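Local structure of KLTH0A00704p (Lachancea thermotolerans, 4J2G) at residues Ile26-Phe29 against Phe30-Ala33; Leu166-Arg169 against Tyr170-Leu174. The protein probably helps recruit PI 3-kinase in autophagy through the HORMA domain described here, the N-terminal part of the longer Atg13 protein. The protein carries 1 engineered substitution. All coordinates share one frame; numbering follows the deposited sequence.

Contact 1 (Ile26-Phe29 against Phe30-Ala33); sequences IDNF and FLKA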
loop_
_atom_site.group_PDB
_atom_site.type_symbol
_atom_site.label_atom_id
_atom_site.label_comp_id
_atom_site.label_asym_id
_atom_site.label_seq_id
_atom_site.Cartn_x
_atom_site.Cartn_y
_atom_site.Cartn_z
ATOM N N ILE A 26 -14.264 10.477 -10.657
ATOM C CA ILE A 26 -13.999 9.421 -9.721
ATOM C C ILE A 26 -13.068 8.330 -10.248
ATOM O O ILE A 26 -11.990 8.092 -9.671
ATOM C CB ILE A 26 -15.286 8.869 -9.114
ATOM C CG1 ILE A 26 -15.963 9.965 -8.287
ATOM C CG2 ILE A 26 -14.967 7.695 -8.173
ATOM C CD1 ILE A 26 -17.458 9.787 -8.096
ATOM N N ASP A 27 -13.455 7.704 -11.346
ATOM C CA ASP A 27 -12.687 6.607 -11.944
ATOM C C ASP A 27 -11.255 7.050 -12.345
ATOM O O ASP A 27 -10.287 6.268 -12.236
ATOM C CB ASP A 27 -13.448 6.043 -13.136
ATOM C CG ASP A 27 -12.713 4.909 -13.847
ATOM O OD1 ASP A 27 -12.354 3.859 -13.266
ATOM O OD2 ASP A 27 -12.509 5.068 -15.041
ATOM N N ASN A 28 -11.124 8.304 -12.763
ATOM C CA ASN A 28 -9.856 8.840 -13.215
ATOM C C ASN A 28 -8.936 9.058 -12.011
ATOM O O ASN A 28 -7.715 8.875 -12.091
ATOM C CB ASN A 28 -10.037 10.177 -13.941
ATOM C CG ASN A 28 -10.402 10.020 -15.414
ATOM O OD1 ASN A 28 -10.229 8.963 -16.032
ATOM N ND2 ASN A 28 -10.897 11.102 -15.993
ATOM N N PHE A 29 -9.536 9.436 -10.895
ATOM C CA PHE A 29 -8.781 9.610 -9.705
ATOM C C PHE A 29 -8.189 8.247 -9.243
ATOM O O PHE A 29 -6.976 8.127 -8.965
ATOM C CB PHE A 29 -9.655 10.146 -8.627
ATOM C CG PHE A 29 -8.891 10.483 -7.439
ATOM C CD1 PHE A 29 -8.130 11.667 -7.412
ATOM C CD2 PHE A 29 -8.827 9.591 -6.386
ATOM C CE1 PHE A 29 -7.339 11.967 -6.327
ATOM C CE2 PHE A 29 -8.027 9.869 -5.296
ATOM C CZ PHE A 29 -7.276 11.047 -5.271
ATOM N N PHE A 30 -9.052 7.237 -9.152
ATOM C CA PHE A 30 -8.621 5.881 -8.796
ATOM C C PHE A 30 -7.396 5.508 -9.606
ATOM O O PHE A 30 -6.403 5.075 -9.037
ATOM C CB PHE A 30 -9.682 4.860 -9.125
ATOM C CG PHE A 30 -10.614 4.584 -8.019
ATOM C CD1 PHE A 30 -11.400 5.604 -7.451
ATOM C CD2 PHE A 30 -10.721 3.287 -7.538
ATOM C CE1 PHE A 30 -12.267 5.293 -6.413
ATOM C CE2 PHE A 30 -11.555 2.981 -6.481
ATOM C CZ PHE A 30 -12.369 3.976 -5.946
ATOM N N LEU A 31 -7.488 5.705 -10.919
ATOM C CA LEU A 31 -6.368 5.477 -11.840
ATOM C C LEU A 31 -5.139 6.314 -11.517
ATOM O O LEU A 31 -4.072 5.736 -11.367
ATOM C CB LEU A 31 -6.757 5.707 -13.288
ATOM C CG LEU A 31 -7.861 4.793 -13.864
ATOM C CD1 LEU A 31 -8.234 5.254 -15.292
ATOM C CD2 LEU A 31 -7.461 3.340 -13.880
ATOM N N LYS A 32 -5.284 7.652 -11.372
ATOM C CA LYS A 32 -4.154 8.510 -10.998
ATOM C C LYS A 32 -3.543 8.086 -9.636
ATOM O O LYS A 32 -2.313 7.992 -9.507
ATOM C CB LYS A 32 -4.535 10.022 -10.971
ATOM C CG LYS A 32 -4.767 10.650 -12.349
ATOM C CD LYS A 32 -5.083 12.146 -12.267
ATOM C CE LYS A 32 -5.708 12.642 -13.578
ATOM N NZ LYS A 32 -6.135 14.080 -13.514
ATOM N N ALA A 33 -4.419 7.868 -8.637
ATOM C CA ALA A 33 -4.020 7.484 -7.298
ATOM C C ALA A 33 -3.174 6.199 -7.284
ATOM O O ALA A 33 -2.021 6.174 -6.755
ATOM C CB ALA A 33 -5.225 7.379 -6.347
#

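Contact 2 (Leu166-Arg169 against Tyr170-Leu174); sequences LLFR and YLETL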
loop_
_atom_site.group_PDB
_atom_site.type_symbol
_atom_site.label_atom_id
_atom_site.label_comp_id
_atom_site.label_asym_id
_atom_site.label_seq_id
_atom_site.Cartn_x
_atom_site.Cartn_y
_atom_site.Cartn_z
ATOM N N LEU A 166 -6.992 18.501 -4.325
ATOM C CA LEU A 166 -6.519 18.622 -2.948
ATOM C C LEU A 166 -6.177 17.245 -2.369
ATOM O O LEU A 166 -5.139 17.062 -1.763
ATOM C CB LEU A 166 -7.602 19.248 -2.091
ATOM C CG LEU A 166 -7.580 20.727 -1.668
ATOM C CD1 LEU A 166 -6.700 21.617 -2.528
ATOM C CD2 LEU A 166 -9.019 21.216 -1.600
ATOM N N LEU A 167 -7.067 16.283 -2.563
ATOM C CA LEU A 167 -6.822 14.938 -2.141
ATOM C C LEU A 167 -5.571 14.343 -2.798
ATOM O O LEU A 167 -4.782 13.629 -2.130
ATOM C CB LEU A 167 -8.013 14.076 -2.443
ATOM C CG LEU A 167 -7.831 12.646 -1.986
ATOM C CD1 LEU A 167 -7.974 12.645 -0.502
ATOM C CD2 LEU A 167 -8.907 11.788 -2.584
ATOM N N PHE A 168 -5.352 14.668 -4.066
ATOM C CA PHE A 168 -4.238 14.078 -4.763
ATOM C C PHE A 168 -2.875 14.557 -4.213
ATOM O O PHE A 168 -1.929 13.765 -4.110
ATOM C CB PHE A 168 -4.349 14.320 -6.253
ATOM C CG PHE A 168 -3.297 13.605 -7.061
ATOM C CD1 PHE A 168 -3.392 12.210 -7.289
ATOM C CD2 PHE A 168 -2.214 14.302 -7.601
ATOM C CE1 PHE A 168 -2.440 11.537 -8.047
ATOM C CE2 PHE A 168 -1.248 13.628 -8.361
ATOM C CZ PHE A 168 -1.365 12.255 -8.576
ATOM N N ARG A 169 -2.787 15.836 -3.851
ATOM C CA ARG A 169 -1.506 16.453 -3.450
ATOM C C ARG A 169 -1.196 15.994 -2.051
ATOM O O ARG A 169 -0.050 15.851 -1.635
ATOM C CB ARG A 169 -1.550 17.993 -3.503
ATOM C CG ARG A 169 -1.799 18.570 -4.903
ATOM C CD ARG A 169 -1.537 20.079 -5.026
ATOM N NE ARG A 169 -2.586 20.936 -4.445
ATOM C CZ ARG A 169 -3.296 21.881 -5.091
ATOM N NH1 ARG A 169 -3.110 22.139 -6.384
ATOM N NH2 ARG A 169 -4.209 22.591 -4.432
ATOM N N TYR A 170 -2.266 15.792 -1.310
ATOM C CA TYR A 170 -2.123 15.377 0.015
ATOM C C TYR A 170 -1.497 13.903 -0.021
ATOM O O TYR A 170 -0.533 13.598 0.650
ATOM C CB TYR A 170 -3.471 15.383 0.705
ATOM C CG TYR A 170 -3.282 14.781 2.064
ATOM C CD1 TYR A 170 -2.605 15.474 3.051
ATOM C CD2 TYR A 170 -3.611 13.443 2.312
ATOM C CE1 TYR A 170 -2.347 14.887 4.288
ATOM C CE2 TYR A 170 -3.357 12.845 3.550
ATOM C CZ TYR A 170 -2.731 13.582 4.533
ATOM O OH TYR A 170 -2.507 13.029 5.789
ATOM N N LEU A 171 -2.041 13.086 -0.896
ATOM C CA LEU A 171 -1.652 11.725 -1.089
ATOM C C LEU A 171 -0.209 11.697 -1.608
ATOM O O LEU A 171 0.537 10.828 -1.193
ATOM C CB LEU A 171 -2.650 11.037 -2.011
ATOM C CG LEU A 171 -2.351 9.630 -2.516
ATOM C CD1 LEU A 171 -2.491 8.642 -1.333
ATOM C CD2 LEU A 171 -3.415 9.371 -3.584
ATOM N N GLU A 172 0.202 12.677 -2.416
ATOM C CA GLU A 172 1.567 12.699 -2.882
ATOM C C GLU A 172 2.494 12.914 -1.705
ATOM O O GLU A 172 3.563 12.280 -1.585
ATOM C CB GLU A 172 1.818 13.833 -3.833
ATOM C CG GLU A 172 1.414 13.532 -5.237
ATOM C CD GLU A 172 1.495 14.767 -6.108
ATOM O OE1 GLU A 172 2.300 14.742 -7.069
ATOM O OE2 GLU A 172 0.769 15.760 -5.824
ATOM N N THR A 173 2.059 13.759 -0.797
ATOM C CA THR A 173 2.887 13.996 0.353
ATOM C C THR A 173 2.862 12.815 1.297
ATOM O O THR A 173 3.884 12.491 1.890
ATOM C CB THR A 173 2.417 15.222 1.089
ATOM O OG1 THR A 173 2.323 16.283 0.119
ATOM C CG2 THR A 173 3.415 15.587 2.123
ATOM N N LEU A 174 1.709 12.184 1.465
ATOM C CA LEU A 174 1.667 11.135 2.428
ATOM C C LEU A 174 2.551 9.988 1.943
ATOM O O LEU A 174 3.262 9.419 2.732
ATOM C CB LEU A 174 0.254 10.674 2.672
ATOM C CG LEU A 174 -0.093 9.448 3.471
ATOM C CD1 LEU A 174 -1.559 9.242 3.319
ATOM C CD2 LEU A 174 0.498 8.230 2.798
#

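Contact 1 (Ile26-Phe29 against Phe30-Ala33)
Phe-30 and Ile-26 sit one helical turn apart on helix 18-39 of the HORMA domain, their side chains side by side and pointing the same way. The branch methyl CG2 of Ile-26 lies 4.0 Å from CE1 of the Phe-30 ring. It is placed there by chi1 of -65°, which sets CG2 anti to the backbone N and sends the longer CG1 arm off beside that nitrogen. The next pair along the helix is Phe-29 and Ala-33. With chi1 of -173° the Phe-29 ring is carried forward beside its own carbonyl carbon, and CE2 comes within 3.9 Å of Ala-33 CB, an oblique approach. The Phe-29 ring goes on to Leu-164 and Leu-167 of helix 158-177 and to Leu-257 and Ile-259 of strand 255-264, while Phe-30 meets the ring of Trp-77.

On the more open side, Leu-31 folds back along the helix, its CG 3.3 Å from Asp-27 O, and Lys-32 runs outward as an extended chain. Beneath these side chains four i to i+4 backbone bonds follow in succession, from Phe-30 N to Ile-26 O (3.1 Å) through to Ala-33 N to Phe-29 O (2.6 Å). These bonds pair the carbonyls of 26-29 with the amides of 30-33, so direction comes from the backbone, and the buried side chains within this part of the helix add mainly apolar packing.

Contact 2 (Leu166-Arg169 against Tyr170-Leu174)
Phe-168 and Glu-172 meet one turn apart on helix 158-177, an amphipathic helix of the HORMA domain that packs against the main antiparallel sheet. The carboxylate carbon CD of Glu-172 lies 3.7 Å from Phe-168 CE2, and the two flat groups are turned 36° against each other, an oblique contact in which the acid rests by the ring without bonding to it. Chi1 of -83° puts Glu-172 CG beside its backbone N, and the extended chain beyond runs back along the helix. This brings OE2 to 3.4 Å from Arg-169 CA and 3.9 Å from Arg-169 CG. Although the charges are opposite, the charged atoms are not in contact, Arg-169 NE lying 6.3 Å from Glu-172 OE2. Any attraction between the charges is probably weak and long-range.

Below these side chains, the amides of Tyr-170, Leu-171, Glu-172 and Thr-173 each bond to the carbonyl four residues earlier. Further out, neighbouring elements pack against these side chains. Phe-168 touches Phe-29 and Leu-36 of helix 18-39, and Leu-36 also meets Glu-172. Leu-167 packs on Ile-247 and Ile-250 of strand 242-252, whereas Leu-171 reaches Trp-132 of strand 126-136.

At the C-terminal end of the contact Arg-169 O is gripped twice, by the amide and the hydroxyl of Thr-173. Chi1 of -52° turns the Thr-173 hydroxyl back beside its own nitrogen, so that OG1 donates to Arg-169 O at 3.0 Å while Thr-173 N reaches the same oxygen at 3.1 Å.

In the fold
Contacts 1 and 2 are short parts of two different helices, 18-39 and 158-177, whose apolar sides meet, their centres 13 Å apart. Phe-29 is the residue of contact 1 that both descriptions share. Ala-33 adds a further point of touch, its CB 3.9 Å from Leu-171 CD2. Both are partly buried, but in different measure. Half of the touching residues of contact 1 are buried, and aromatic and aliphatic groups dominate it; contact 2 is mostly exposed, with an acid, an arginine and a threonine hydroxyl along its outer side. Both helices reach the five-stranded sheet, at strand 255-264 and at strands 126-136 and 242-252 respectively.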